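Local coordinates for protein homoserine O-acetyltransferase (PDB 3I1I) that probably transfers an acetyl group from acetyl-CoA to the hydroxyl of homoserine, a step toward methionine, on an alpha/beta-hydrolase fold, at residues T24-M29 with D118-D123; I45-Y50 with S55-K60; S297-A302 with V330-K335; N84-I89 with F368-V373. One frame throughout, in Å; residues are numbered along the deposited sequence.

Interaction 1 of 4, residues T24-M29 with D118-D123; sequences TIPVQM and DEYAMD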
loop_
_atom_site.group_PDB
_atom_site.type_symbol
_atom_site.label_atom_id
_atom_site.label_comp_id
_atom_site.label_asym_id
_atom_site.label_seq_id
_atom_site.Cartn_x
_atom_site.Cartn_y
_atom_site.Cartn_z
ATOM N N THR A 24 -5.713 32.130 -2.433
ATOM C CA THR A 24 -6.525 32.857 -1.460
ATOM C C THR A 24 -7.982 32.425 -1.550
ATOM O O THR A 24 -8.578 32.530 -2.610
ATOM C CB THR A 24 -6.367 34.408 -1.604
ATOM O OG1 THR A 24 -4.986 34.765 -1.395
ATOM C CG2 THR A 24 -7.223 35.158 -0.580
ATOM N N ILE A 25 -8.539 31.893 -0.458
ATOM C CA ILE A 25 -9.937 31.498 -0.431
ATOM C C ILE A 25 -10.482 31.793 0.969
ATOM O O ILE A 25 -9.708 31.984 1.900
ATOM C CB ILE A 25 -10.125 29.974 -0.798
ATOM C CG1 ILE A 25 -9.316 29.068 0.152
ATOM C CG2 ILE A 25 -9.722 29.702 -2.230
ATOM C CD1 ILE A 25 -9.819 27.620 0.258
ATOM N N PRO A 26 -11.808 31.900 1.110
ATOM C CA PRO A 26 -12.409 31.894 2.449
ATOM C C PRO A 26 -12.231 30.535 3.160
ATOM O O PRO A 26 -12.354 29.473 2.536
ATOM C CB PRO A 26 -13.920 32.154 2.188
ATOM C CG PRO A 26 -14.019 32.667 0.795
ATOM C CD PRO A 26 -12.798 32.186 0.047
ATOM N N VAL A 27 -12.004 30.594 4.464
ATOM C CA VAL A 27 -11.857 29.398 5.284
ATOM C C VAL A 27 -12.644 29.544 6.589
ATOM O O VAL A 27 -12.882 30.656 7.051
ATOM C CB VAL A 27 -10.362 29.163 5.639
ATOM C CG1 VAL A 27 -9.504 28.982 4.355
ATOM C CG2 VAL A 27 -9.857 30.295 6.435
ATOM N N GLN A 28 -13.026 28.414 7.168
ATOM C CA GLN A 28 -13.607 28.352 8.507
ATOM C C GLN A 28 -12.888 27.246 9.274
ATOM O O GLN A 28 -12.268 26.377 8.687
ATOM C CB GLN A 28 -15.088 28.024 8.450
ATOM C CG GLN A 28 -15.376 26.772 7.608
ATOM C CD GLN A 28 -16.836 26.335 7.593
ATOM O OE1 GLN A 28 -17.727 27.097 7.947
ATOM N NE2 GLN A 28 -17.070 25.071 7.207
HETATM N N MSE A 29 -13.035 27.272 10.590
HETATM C CA MSE A 29 -12.308 26.413 11.473
HETATM C C MSE A 29 -13.090 26.228 12.763
HETATM O O MSE A 29 -13.312 27.175 13.498
HETATM C CB MSE A 29 -10.955 27.044 11.769
HETATM C CG MSE A 29 -9.979 26.122 12.493
HETATM SE SE MSE A 29 -8.349 27.097 12.958
HETATM C CE MSE A 29 -7.056 25.915 12.261
ATOM N N ASP A 118 -19.903 24.952 -6.775
ATOM C CA ASP A 118 -19.524 23.544 -6.761
ATOM C C ASP A 118 -18.441 23.288 -5.719
ATOM O O ASP A 118 -17.724 24.211 -5.278
ATOM C CB ASP A 118 -18.972 23.128 -8.126
ATOM C CG ASP A 118 -20.002 23.257 -9.254
ATOM O OD1 ASP A 118 -21.169 22.846 -9.055
ATOM O OD2 ASP A 118 -19.629 23.743 -10.351
ATOM N N GLU A 119 -18.308 22.017 -5.355
ATOM C CA GLU A 119 -17.251 21.583 -4.450
ATOM C C GLU A 119 -15.909 21.858 -5.073
ATOM O O GLU A 119 -15.775 21.784 -6.278
ATOM C CB GLU A 119 -17.382 20.107 -4.131
ATOM C CG GLU A 119 -18.469 19.864 -3.135
ATOM C CD GLU A 119 -18.767 18.396 -2.909
ATOM O OE1 GLU A 119 -18.120 17.515 -3.552
ATOM O OE2 GLU A 119 -19.669 18.144 -2.064
ATOM N N TYR A 120 -14.939 22.222 -4.243
ATOM C CA TYR A 120 -13.568 22.423 -4.691
ATOM C C TYR A 120 -12.998 21.155 -5.335
ATOM O O TYR A 120 -12.311 21.221 -6.359
ATOM C CB TYR A 120 -12.675 22.804 -3.509
ATOM C CG TYR A 120 -12.778 24.247 -3.074
ATOM C CD1 TYR A 120 -12.136 25.244 -3.790
ATOM C CD2 TYR A 120 -13.476 24.614 -1.938
ATOM C CE1 TYR A 120 -12.211 26.559 -3.412
ATOM C CE2 TYR A 120 -13.553 25.934 -1.551
ATOM C CZ TYR A 120 -12.911 26.900 -2.299
ATOM O OH TYR A 120 -12.939 28.216 -1.933
ATOM N N ALA A 121 -13.273 20.007 -4.718
ATOM C CA ALA A 121 -12.688 18.755 -5.153
ATOM C C ALA A 121 -11.166 18.922 -5.294
ATOM O O ALA A 121 -10.543 19.566 -4.447
ATOM C CB ALA A 121 -13.363 18.272 -6.452
HETATM N N MSE A 122 -10.570 18.388 -6.357
HETATM C CA MSE A 122 -9.120 18.509 -6.579
HETATM C C MSE A 122 -8.656 19.912 -6.967
HETATM O O MSE A 122 -7.435 20.163 -7.070
HETATM C CB MSE A 122 -8.621 17.482 -7.598
HETATM C CG MSE A 122 -8.866 16.041 -7.182
HETATM SE SE MSE A 122 -8.288 15.611 -5.338
HETATM C CE MSE A 122 -6.408 16.093 -5.516
ATOM N N ASP A 123 -9.592 20.846 -7.135
ATOM C CA ASP A 123 -9.209 22.250 -7.204
ATOM C C ASP A 123 -8.872 22.834 -5.819
ATOM O O ASP A 123 -8.411 23.973 -5.729
ATOM C CB ASP A 123 -10.286 23.091 -7.903
ATOM C CG ASP A 123 -9.855 24.557 -8.099
ATOM O OD1 ASP A 123 -8.754 24.786 -8.638
ATOM O OD2 ASP A 123 -10.595 25.473 -7.666
HETATM O O HOH W 1 -13.789 28.736 0.646
#
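The phenol end of Y120 meets the side chain of I25, each extending toward the other. The hydroxyl does most of the touching: Y120 OH lies 3.5 Å from I25 CB and 3.6 Å from I25 CG2, while I25 CD1 reaches the ring itself, 4.1 Å from Y120 CZ. I25 presents both of its branches because CG1 sits between the backbone N and the carbonyl carbon (chi1 57°), with CG2 beside the N. P26 adds a light touch, its CD 4.4 Å from Y120 OH. The polar side of the hydroxyl is served by a water lying in the plane of the tyrosine ring. Y120 OH donates to this water over 2.8 Å; the water's further link to P26 O is modelled rather short and is doubtful. One shell further out, F124 meets the Y120 ring edge-to-face and also touches I25, and Y120 shares backbone bonding with S111. D123 is held by a salt bridge to R23, and its N bonds back to Y120 O at 2.9 Å, closing the turn behind the tyrosine. I25 is itself paired to Y17 of the neighbouring strand. The contact joins the long loop between strand 87-91 and helix 129-142 to strand 24-34, one of the antiparallel N-terminal strands of the alpha/beta-hydrolase sheet.

Interaction 2 of 4, residues I45-Y50 with S55-K60; sequences ILICHY and SHAAGK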
loop_
_atom_site.group_PDB
_atom_site.type_symbol
_atom_site.label_atom_id
_atom_site.label_comp_id
_atom_site.label_asym_id
_atom_site.label_seq_id
_atom_site.Cartn_x
_atom_site.Cartn_y
_atom_site.Cartn_z
ATOM N N ILE A 45 -3.079 27.239 26.711
ATOM C CA ILE A 45 -2.415 26.099 26.085
ATOM C C ILE A 45 -3.185 25.731 24.833
ATOM O O ILE A 45 -4.381 25.475 24.898
ATOM C CB ILE A 45 -2.382 24.885 27.031
ATOM C CG1 ILE A 45 -1.616 25.249 28.316
ATOM C CG2 ILE A 45 -1.753 23.713 26.333
ATOM C CD1 ILE A 45 -1.413 24.097 29.371
ATOM N N LEU A 46 -2.517 25.727 23.695
ATOM C CA LEU A 46 -3.137 25.321 22.445
ATOM C C LEU A 46 -2.756 23.878 22.174
ATOM O O LEU A 46 -1.585 23.556 22.234
ATOM C CB LEU A 46 -2.657 26.227 21.298
ATOM C CG LEU A 46 -3.153 25.871 19.891
ATOM C CD1 LEU A 46 -4.694 25.888 19.793
ATOM C CD2 LEU A 46 -2.488 26.767 18.851
ATOM N N ILE A 47 -3.756 23.022 21.945
ATOM C CA ILE A 47 -3.609 21.600 21.610
ATOM C C ILE A 47 -3.937 21.444 20.126
ATOM O O ILE A 47 -4.932 21.974 19.635
ATOM C CB ILE A 47 -4.655 20.719 22.357
ATOM C CG1 ILE A 47 -4.577 20.891 23.876
ATOM C CG2 ILE A 47 -4.481 19.223 22.032
ATOM C CD1 ILE A 47 -3.296 20.512 24.494
ATOM N N CYS A 48 -3.116 20.697 19.408
ATOM C CA CYS A 48 -3.327 20.470 17.988
ATOM C C CYS A 48 -3.622 18.998 17.766
ATOM O O CYS A 48 -2.958 18.138 18.362
ATOM C CB CYS A 48 -2.071 20.828 17.251
ATOM S SG CYS A 48 -1.523 22.504 17.593
ATOM N N HIS A 49 -4.574 18.707 16.885
ATOM C CA HIS A 49 -5.029 17.337 16.691
ATOM C C HIS A 49 -4.291 16.538 15.607
ATOM O O HIS A 49 -3.640 17.105 14.737
ATOM C CB HIS A 49 -6.558 17.296 16.553
ATOM C CG HIS A 49 -7.087 17.566 15.181
ATOM N ND1 HIS A 49 -6.918 16.693 14.128
ATOM C CD2 HIS A 49 -7.905 18.545 14.727
ATOM C CE1 HIS A 49 -7.561 17.156 13.068
ATOM N NE2 HIS A 49 -8.185 18.271 13.411
ATOM N N TYR A 50 -4.363 15.216 15.710
ATOM C CA TYR A 50 -3.636 14.330 14.805
ATOM C C TYR A 50 -4.501 13.963 13.581
ATOM O O TYR A 50 -5.672 14.326 13.516
ATOM C CB TYR A 50 -3.107 13.053 15.526
ATOM C CG TYR A 50 -4.150 12.199 16.185
ATOM C CD1 TYR A 50 -4.768 11.166 15.488
ATOM C CD2 TYR A 50 -4.554 12.441 17.502
ATOM C CE1 TYR A 50 -5.765 10.362 16.083
ATOM C CE2 TYR A 50 -5.532 11.655 18.116
ATOM C CZ TYR A 50 -6.118 10.608 17.393
ATOM O OH TYR A 50 -7.063 9.830 17.976
ATOM N N SER A 55 -11.110 18.755 16.697
ATOM C CA SER A 55 -10.906 19.674 17.817
ATOM C C SER A 55 -11.239 19.066 19.207
ATOM O O SER A 55 -10.857 19.617 20.238
ATOM C CB SER A 55 -11.754 20.940 17.606
ATOM O OG SER A 55 -13.142 20.634 17.783
ATOM N N HIS A 56 -11.942 17.937 19.215
ATOM C CA HIS A 56 -12.439 17.329 20.449
ATOM C C HIS A 56 -11.363 16.611 21.235
ATOM O O HIS A 56 -11.331 15.394 21.320
ATOM C CB HIS A 56 -13.589 16.360 20.133
ATOM C CG HIS A 56 -14.466 16.081 21.308
ATOM N ND1 HIS A 56 -14.823 17.064 22.214
ATOM C CD2 HIS A 56 -15.083 14.944 21.712
ATOM C CE1 HIS A 56 -15.598 16.527 23.143
ATOM N NE2 HIS A 56 -15.775 15.243 22.857
ATOM N N ALA A 57 -10.465 17.398 21.799
ATOM C CA ALA A 57 -9.355 16.875 22.571
ATOM C C ALA A 57 -9.790 16.363 23.948
ATOM O O ALA A 57 -9.095 15.560 24.544
ATOM C CB ALA A 57 -8.275 17.962 22.748
ATOM N N ALA A 58 -10.895 16.878 24.479
ATOM C CA ALA A 58 -11.337 16.487 25.838
ATOM C C ALA A 58 -12.830 16.686 26.055
ATOM O O ALA A 58 -13.535 17.375 25.293
ATOM C CB ALA A 58 -10.533 17.239 26.917
ATOM N N GLY A 59 -13.322 16.012 27.088
ATOM C CA GLY A 59 -14.689 16.193 27.538
ATOM C C GLY A 59 -15.681 15.607 26.568
ATOM O O GLY A 59 -15.343 14.705 25.786
ATOM N N LYS A 60 -16.917 16.112 26.676
ATOM C CA LYS A 60 -18.055 15.610 25.904
ATOM C C LYS A 60 -18.954 16.731 25.479
ATOM O O LYS A 60 -19.057 17.748 26.167
ATOM C CB LYS A 60 -18.903 14.661 26.733
ATOM C CG LYS A 60 -18.153 13.651 27.587
ATOM C CD LYS A 60 -19.124 12.571 28.064
ATOM C CE LYS A 60 -18.437 11.466 28.836
ATOM N NZ LYS A 60 -19.280 10.227 28.976
#
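S55 opens the second segment beside the ring of H49: S55 N lies 3.8 Å from H49 CD2, approaching the imidazole obliquely. That N-H is spent on D92, and S55 OG binds K9 and E32, so what passes between S55 and H49 is van der Waals contact alone. The imidazole is fixed at both nitrogens. H49 ND1 donates to Y50 O at 2.7 Å with an N-H...O angle of 156°, the acceptor lying in the ring plane, and NE2 bonds to the backbone N of N93. H56 follows at the centre of an inverse gamma turn, closed by A57 N to S55 O at 2.7 Å; its ring leaves the strand behind to stack on Y61 and bond E32. The turn delivers A57 back to the strand, where its methyl CB packs 4.1 Å from I47 CG2. I47 offers that branch because CG2 stands anti to its backbone N. C90 of the adjacent strand also touches both residues. Further along, A58 N and G59 N are taken by Y34 and D72. The segment thus folds over the C-terminal end of central strand 44-48, the loop-bearing end of an alpha/beta-hydrolase sheet.

Interaction 3 of 4, residues S297-A302 with V330-K335; sequences SSLEEA and VDLLQK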
loop_
_atom_site.group_PDB
_atom_site.type_symbol
_atom_site.label_atom_id
_atom_site.label_comp_id
_atom_site.label_asym_id
_atom_site.label_seq_id
_atom_site.Cartn_x
_atom_site.Cartn_y
_atom_site.Cartn_z
ATOM N N SER A 297 17.478 27.540 4.905
ATOM C CA SER A 297 18.632 26.960 4.247
ATOM C C SER A 297 18.995 25.626 4.845
ATOM O O SER A 297 19.702 24.876 4.242
ATOM C CB SER A 297 19.831 27.910 4.321
ATOM O OG SER A 297 20.139 28.230 5.649
ATOM N N SER A 298 18.514 25.334 6.041
ATOM C CA SER A 298 18.737 24.026 6.664
ATOM C C SER A 298 17.853 23.864 7.892
ATOM O O SER A 298 17.261 24.853 8.392
ATOM C CB SER A 298 20.179 23.922 7.143
ATOM O OG SER A 298 20.411 24.796 8.257
ATOM N N LEU A 299 17.794 22.631 8.397
ATOM C CA LEU A 299 17.102 22.347 9.647
ATOM C C LEU A 299 17.674 23.203 10.764
ATOM O O LEU A 299 16.910 23.778 11.535
ATOM C CB LEU A 299 17.212 20.868 9.999
ATOM C CG LEU A 299 16.512 20.415 11.279
ATOM C CD1 LEU A 299 15.010 20.775 11.261
ATOM C CD2 LEU A 299 16.722 18.909 11.491
ATOM N N GLU A 300 19.006 23.301 10.825
ATOM C CA GLU A 300 19.717 24.108 11.803
ATOM C C GLU A 300 19.183 25.571 11.792
ATOM O O GLU A 300 18.920 26.198 12.831
ATOM C CB GLU A 300 21.225 24.065 11.478
ATOM C CG GLU A 300 21.889 22.616 11.392
ATOM C CD GLU A 300 21.300 21.603 10.349
ATOM O OE1 GLU A 300 21.136 20.388 10.661
ATOM O OE2 GLU A 300 21.013 21.984 9.219
ATOM N N GLU A 301 19.023 26.116 10.603
ATOM C CA GLU A 301 18.517 27.471 10.522
ATOM C C GLU A 301 17.082 27.557 11.013
ATOM O O GLU A 301 16.760 28.457 11.748
ATOM C CB GLU A 301 18.629 28.078 9.119
ATOM C CG GLU A 301 18.417 29.612 9.173
ATOM C CD GLU A 301 17.917 30.252 7.888
ATOM O OE1 GLU A 301 18.073 29.643 6.795
ATOM O OE2 GLU A 301 17.389 31.396 8.007
ATOM N N ALA A 302 16.223 26.628 10.618
ATOM C CA ALA A 302 14.828 26.662 11.043
ATOM C C ALA A 302 14.790 26.690 12.578
ATOM O O ALA A 302 14.091 27.494 13.175
ATOM C CB ALA A 302 14.037 25.458 10.474
ATOM N N VAL A 330 16.919 17.979 19.258
ATOM C CA VAL A 330 17.167 18.458 20.604
ATOM C C VAL A 330 18.645 18.797 20.778
ATOM O O VAL A 330 19.030 19.814 21.413
ATOM C CB VAL A 330 16.597 17.443 21.633
ATOM C CG1 VAL A 330 17.262 17.557 23.037
ATOM C CG2 VAL A 330 15.016 17.602 21.671
ATOM N N ASP A 331 19.491 17.986 20.165
ATOM C CA ASP A 331 20.899 18.262 20.218
ATOM C C ASP A 331 21.224 19.603 19.554
ATOM O O ASP A 331 21.987 20.427 20.132
ATOM C CB ASP A 331 21.713 17.134 19.609
ATOM C CG ASP A 331 23.194 17.293 19.886
ATOM O OD1 ASP A 331 23.608 17.397 21.056
ATOM O OD2 ASP A 331 23.975 17.347 18.927
ATOM N N LEU A 332 20.637 19.845 18.372
ATOM C CA LEU A 332 20.866 21.118 17.691
ATOM C C LEU A 332 20.398 22.285 18.548
ATOM O O LEU A 332 21.107 23.269 18.711
ATOM C CB LEU A 332 20.201 21.159 16.312
ATOM C CG LEU A 332 20.776 20.174 15.286
ATOM C CD1 LEU A 332 19.875 20.088 14.025
ATOM C CD2 LEU A 332 22.254 20.485 14.950
ATOM N N LEU A 333 19.222 22.181 19.128
ATOM C CA LEU A 333 18.724 23.262 19.989
ATOM C C LEU A 333 19.633 23.505 21.198
ATOM O O LEU A 333 19.885 24.650 21.561
ATOM C CB LEU A 333 17.298 22.976 20.464
ATOM C CG LEU A 333 16.172 23.200 19.453
ATOM C CD1 LEU A 333 14.896 22.442 19.915
ATOM C CD2 LEU A 333 15.901 24.752 19.192
ATOM N N GLN A 334 20.136 22.446 21.825
ATOM C CA GLN A 334 21.021 22.606 22.980
ATOM C C GLN A 334 22.312 23.289 22.575
ATOM O O GLN A 334 22.781 24.161 23.267
ATOM C CB GLN A 334 21.314 21.279 23.654
ATOM C CG GLN A 334 20.119 20.731 24.390
ATOM C CD GLN A 334 20.312 19.322 24.903
ATOM O OE1 GLN A 334 21.357 18.735 24.723
ATOM N NE2 GLN A 334 19.294 18.776 25.549
ATOM N N LYS A 335 22.873 22.942 21.432
ATOM C CA LYS A 335 24.091 23.609 21.000
ATOM C C LYS A 335 23.882 25.080 20.634
ATOM O O LYS A 335 24.826 25.835 20.599
ATOM C CB LYS A 335 24.729 22.868 19.851
ATOM C CG LYS A 335 24.954 21.413 20.214
ATOM C CD LYS A 335 26.313 20.942 19.903
ATOM C CE LYS A 335 26.337 19.855 18.807
ATOM N NZ LYS A 335 26.404 18.485 19.452
#
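L332 reaches from helix 324-335 to the first turn of helix 299-304, where it meets L299 and E300. Helix 324-335 is the crossover of a beta-alpha-beta unit that joins parallel strands 309-313 and 340-342 at one border of the sheet, and helix 299-304 leads into the first of those strands. The better-buried part is small and apolar: L332 CD1 lies 4.2 Å from L299 CD2, and L299 leans on I292 as well. L332 chi1 of -66° keeps CG anti to the carbonyl carbon and sends both methyls across the gap. On the outer side lies E300, exposed and deposited in two conformers. In the conformer given, the glutamate crosses L332 at a slant, its chain folded at chi2 (58°), and E300 CG sits 4.2 Å from both L332 CD1 and L332 CD2. Because a second conformer exists, the whole E300 contact, carboxylate included, is not fixed. On helix 324-335, K335 NZ forms a salt bridge with D331 OD2, 2.7 Å away and one turn back. At the start of helix 299-304, S298 is the N-cap, its OG accepting from E301 N at 3.0 Å. E301 in turn accepts from S297, the residue before the N-cap: E301 OE1 takes both S297 N, at 2.9 Å, and S297 OG, at 2.8 Å, the two donors arriving from opposite faces of the carboxylate plane.

Interaction 4 of 4, residues N84-I89 with F368-V373; sequences NQYFVI and FLNRKV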
loop_
_atom_site.group_PDB
_atom_site.type_symbol
_atom_site.label_atom_id
_atom_site.label_comp_id
_atom_site.label_asym_id
_atom_site.label_seq_id
_atom_site.Cartn_x
_atom_site.Cartn_y
_atom_site.Cartn_z
ATOM N N ASN A 84 -8.361 23.514 35.843
ATOM C CA ASN A 84 -8.570 24.488 36.935
ATOM C C ASN A 84 -7.524 25.585 36.885
ATOM O O ASN A 84 -7.618 26.564 37.599
ATOM C CB ASN A 84 -8.481 23.857 38.326
ATOM C CG ASN A 84 -9.524 22.846 38.563
ATOM O OD1 ASN A 84 -10.672 23.019 38.149
ATOM N ND2 ASN A 84 -9.150 21.761 39.245
ATOM N N GLN A 85 -6.504 25.414 36.065
ATOM C CA GLN A 85 -5.400 26.369 36.006
ATOM C C GLN A 85 -5.171 26.955 34.632
ATOM O O GLN A 85 -4.789 28.112 34.511
ATOM C CB GLN A 85 -4.171 25.629 36.409
ATOM C CG GLN A 85 -3.091 26.508 36.874
ATOM C CD GLN A 85 -1.933 25.699 37.391
ATOM O OE1 GLN A 85 -2.122 24.636 38.022
ATOM N NE2 GLN A 85 -0.714 26.192 37.132
ATOM N N TYR A 86 -5.414 26.173 33.588
ATOM C CA TYR A 86 -5.126 26.611 32.228
ATOM C C TYR A 86 -6.403 26.772 31.390
ATOM O O TYR A 86 -7.420 26.094 31.603
ATOM C CB TYR A 86 -4.175 25.619 31.549
ATOM C CG TYR A 86 -2.813 25.586 32.187
ATOM C CD1 TYR A 86 -2.009 26.684 32.128
ATOM C CD2 TYR A 86 -2.339 24.456 32.856
ATOM C CE1 TYR A 86 -0.779 26.706 32.711
ATOM C CE2 TYR A 86 -1.079 24.462 33.455
ATOM C CZ TYR A 86 -0.305 25.600 33.369
ATOM O OH TYR A 86 0.952 25.696 33.928
ATOM N N PHE A 87 -6.328 27.681 30.426
ATOM C CA PHE A 87 -7.373 27.824 29.437
ATOM C C PHE A 87 -6.869 27.056 28.220
ATOM O O PHE A 87 -5.870 27.445 27.613
ATOM C CB PHE A 87 -7.562 29.305 29.122
ATOM C CG PHE A 87 -8.607 29.571 28.103
ATOM C CD1 PHE A 87 -9.926 29.235 28.355
ATOM C CD2 PHE A 87 -8.285 30.148 26.910
ATOM C CE1 PHE A 87 -10.904 29.472 27.432
ATOM C CE2 PHE A 87 -9.266 30.402 25.960
ATOM C CZ PHE A 87 -10.583 30.061 26.225
ATOM N N VAL A 88 -7.547 25.976 27.854
ATOM C CA VAL A 88 -7.054 25.083 26.809
ATOM C C VAL A 88 -7.885 25.222 25.547
ATOM O O VAL A 88 -9.107 25.221 25.629
ATOM C CB VAL A 88 -7.091 23.618 27.294
ATOM C CG1 VAL A 88 -6.650 22.638 26.172
ATOM C CG2 VAL A 88 -6.255 23.452 28.564
ATOM N N ILE A 89 -7.227 25.369 24.385
ATOM C CA ILE A 89 -7.920 25.502 23.100
ATOM C C ILE A 89 -7.496 24.382 22.148
ATOM O O ILE A 89 -6.350 23.946 22.142
ATOM C CB ILE A 89 -7.558 26.832 22.373
ATOM C CG1 ILE A 89 -7.695 28.025 23.317
ATOM C CG2 ILE A 89 -8.410 27.010 21.062
ATOM C CD1 ILE A 89 -7.109 29.358 22.757
ATOM N N PHE A 368 6.840 19.944 33.073
ATOM C CA PHE A 368 7.295 20.833 32.026
ATOM C C PHE A 368 6.426 22.089 31.907
ATOM O O PHE A 368 6.940 23.196 31.724
ATOM C CB PHE A 368 7.324 20.084 30.702
ATOM C CG PHE A 368 8.060 20.788 29.642
ATOM C CD1 PHE A 368 9.431 20.814 29.651
ATOM C CD2 PHE A 368 7.395 21.426 28.625
ATOM C CE1 PHE A 368 10.147 21.475 28.644
ATOM C CE2 PHE A 368 8.109 22.090 27.626
ATOM C CZ PHE A 368 9.476 22.107 27.643
ATOM N N LEU A 369 5.123 21.925 32.066
ATOM C CA LEU A 369 4.208 23.062 32.073
ATOM C C LEU A 369 4.482 24.009 33.248
ATOM O O LEU A 369 4.140 25.184 33.189
ATOM C CB LEU A 369 2.763 22.583 32.104
ATOM C CG LEU A 369 2.301 21.891 30.826
ATOM C CD1 LEU A 369 0.868 21.357 31.012
ATOM C CD2 LEU A 369 2.425 22.842 29.581
ATOM N N ASN A 370 5.126 23.497 34.290
ATOM C CA ASN A 370 5.497 24.288 35.449
ATOM C C ASN A 370 6.931 24.775 35.493
ATOM O O ASN A 370 7.279 25.507 36.367
ATOM C CB ASN A 370 5.202 23.482 36.707
ATOM C CG ASN A 370 3.737 23.404 36.963
ATOM O OD1 ASN A 370 3.108 24.436 37.193
ATOM N ND2 ASN A 370 3.157 22.205 36.873
ATOM N N ARG A 371 7.774 24.382 34.560
ATOM C CA ARG A 371 9.123 24.907 34.536
ATOM C C ARG A 371 9.125 26.304 33.877
ATOM O O ARG A 371 8.359 26.565 32.939
ATOM C CB ARG A 371 10.019 23.938 33.788
ATOM C CG ARG A 371 11.436 24.384 33.593
ATOM C CD ARG A 371 12.089 23.473 32.598
ATOM N NE ARG A 371 12.120 22.093 33.096
ATOM C CZ ARG A 371 13.032 21.629 33.954
ATOM N NH1 ARG A 371 14.010 22.429 34.393
ATOM N NH2 ARG A 371 12.982 20.355 34.363
ATOM N N LYS A 372 9.989 27.184 34.376
ATOM C CA LYS A 372 10.056 28.553 33.876
ATOM C C LYS A 372 10.748 28.643 32.505
ATOM O O LYS A 372 11.610 27.837 32.164
ATOM C CB LYS A 372 10.763 29.463 34.888
ATOM C CG LYS A 372 12.281 29.332 34.898
ATOM C CD LYS A 372 12.915 30.203 35.999
ATOM C CE LYS A 372 14.373 30.516 35.680
ATOM N NZ LYS A 372 14.489 31.553 34.586
ATOM N N VAL A 373 10.357 29.651 31.740
ATOM C CA VAL A 373 10.883 29.872 30.404
ATOM C C VAL A 373 12.341 30.329 30.497
ATOM O O VAL A 373 12.683 31.195 31.289
ATOM C CB VAL A 373 10.004 30.871 29.621
ATOM C CG1 VAL A 373 10.594 31.166 28.180
ATOM C CG2 VAL A 373 8.584 30.315 29.569
#
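Y86, just ahead of strand 87-91, and L369, near the end of helix 362-370, point at each other, and the tyrosine is long enough to bridge most of the 10.0 Å between the CA atoms of Y86 and L369. Its ring meets the leucine obliquely, with Y86 CE2 4.4 Å from L369 CD1, while the hydroxyl runs on past the side chain to the backbone, where Y86 OH is 3.3 Å from L369 O and 4.0 Å from L369 CB. L369 O accepts a hydrogen bond from H149 NE2, and the H149 ring meets the Y86 ring with planes at about 35°. In both Y86 and L369, CG stands beside the backbone N (chi1 -66° and -69°), which aims each group across the gap. Toward the exposed side, Q85 CB lies over one face of the Y86 ring, 4.2 Å above its plane and offset to the rim. The Q85 amide then extends toward N370, though Q85 NE2 and N370 OD1 are still 4.2 Å apart. Inward, I45 of the next strand touches both Y86 and L369. Here the last helix of the chain packs beside the start of two adjacent inner strands, 87-91 and 44-48, of the alpha/beta-hydrolase sheet.

Interactions 2 and 4 are directly joined: strands 44-48 and 87-91 are neighbours in the sheet, with I47 N 2.8 Å from I89 O and I89 N 2.9 Å from I45 O, both probable hydrogen bonds. Their centres are 15 Å apart. Interaction 1 reaches the same sheet through strand 24-34, next to 87-91, yet its centre lies about 35 Å from that of interaction 4. Interaction 3 is separate, its nearest atoms about 9 Å from interaction 4 and about 17 Å from interaction 2. The side chain of I47 in interaction 2 lies near, without touching, the probable nucleophile elbow. Across the tetramer, F87 packs on S297 of the third subunit, which brings segments of interactions 4 and 3 together.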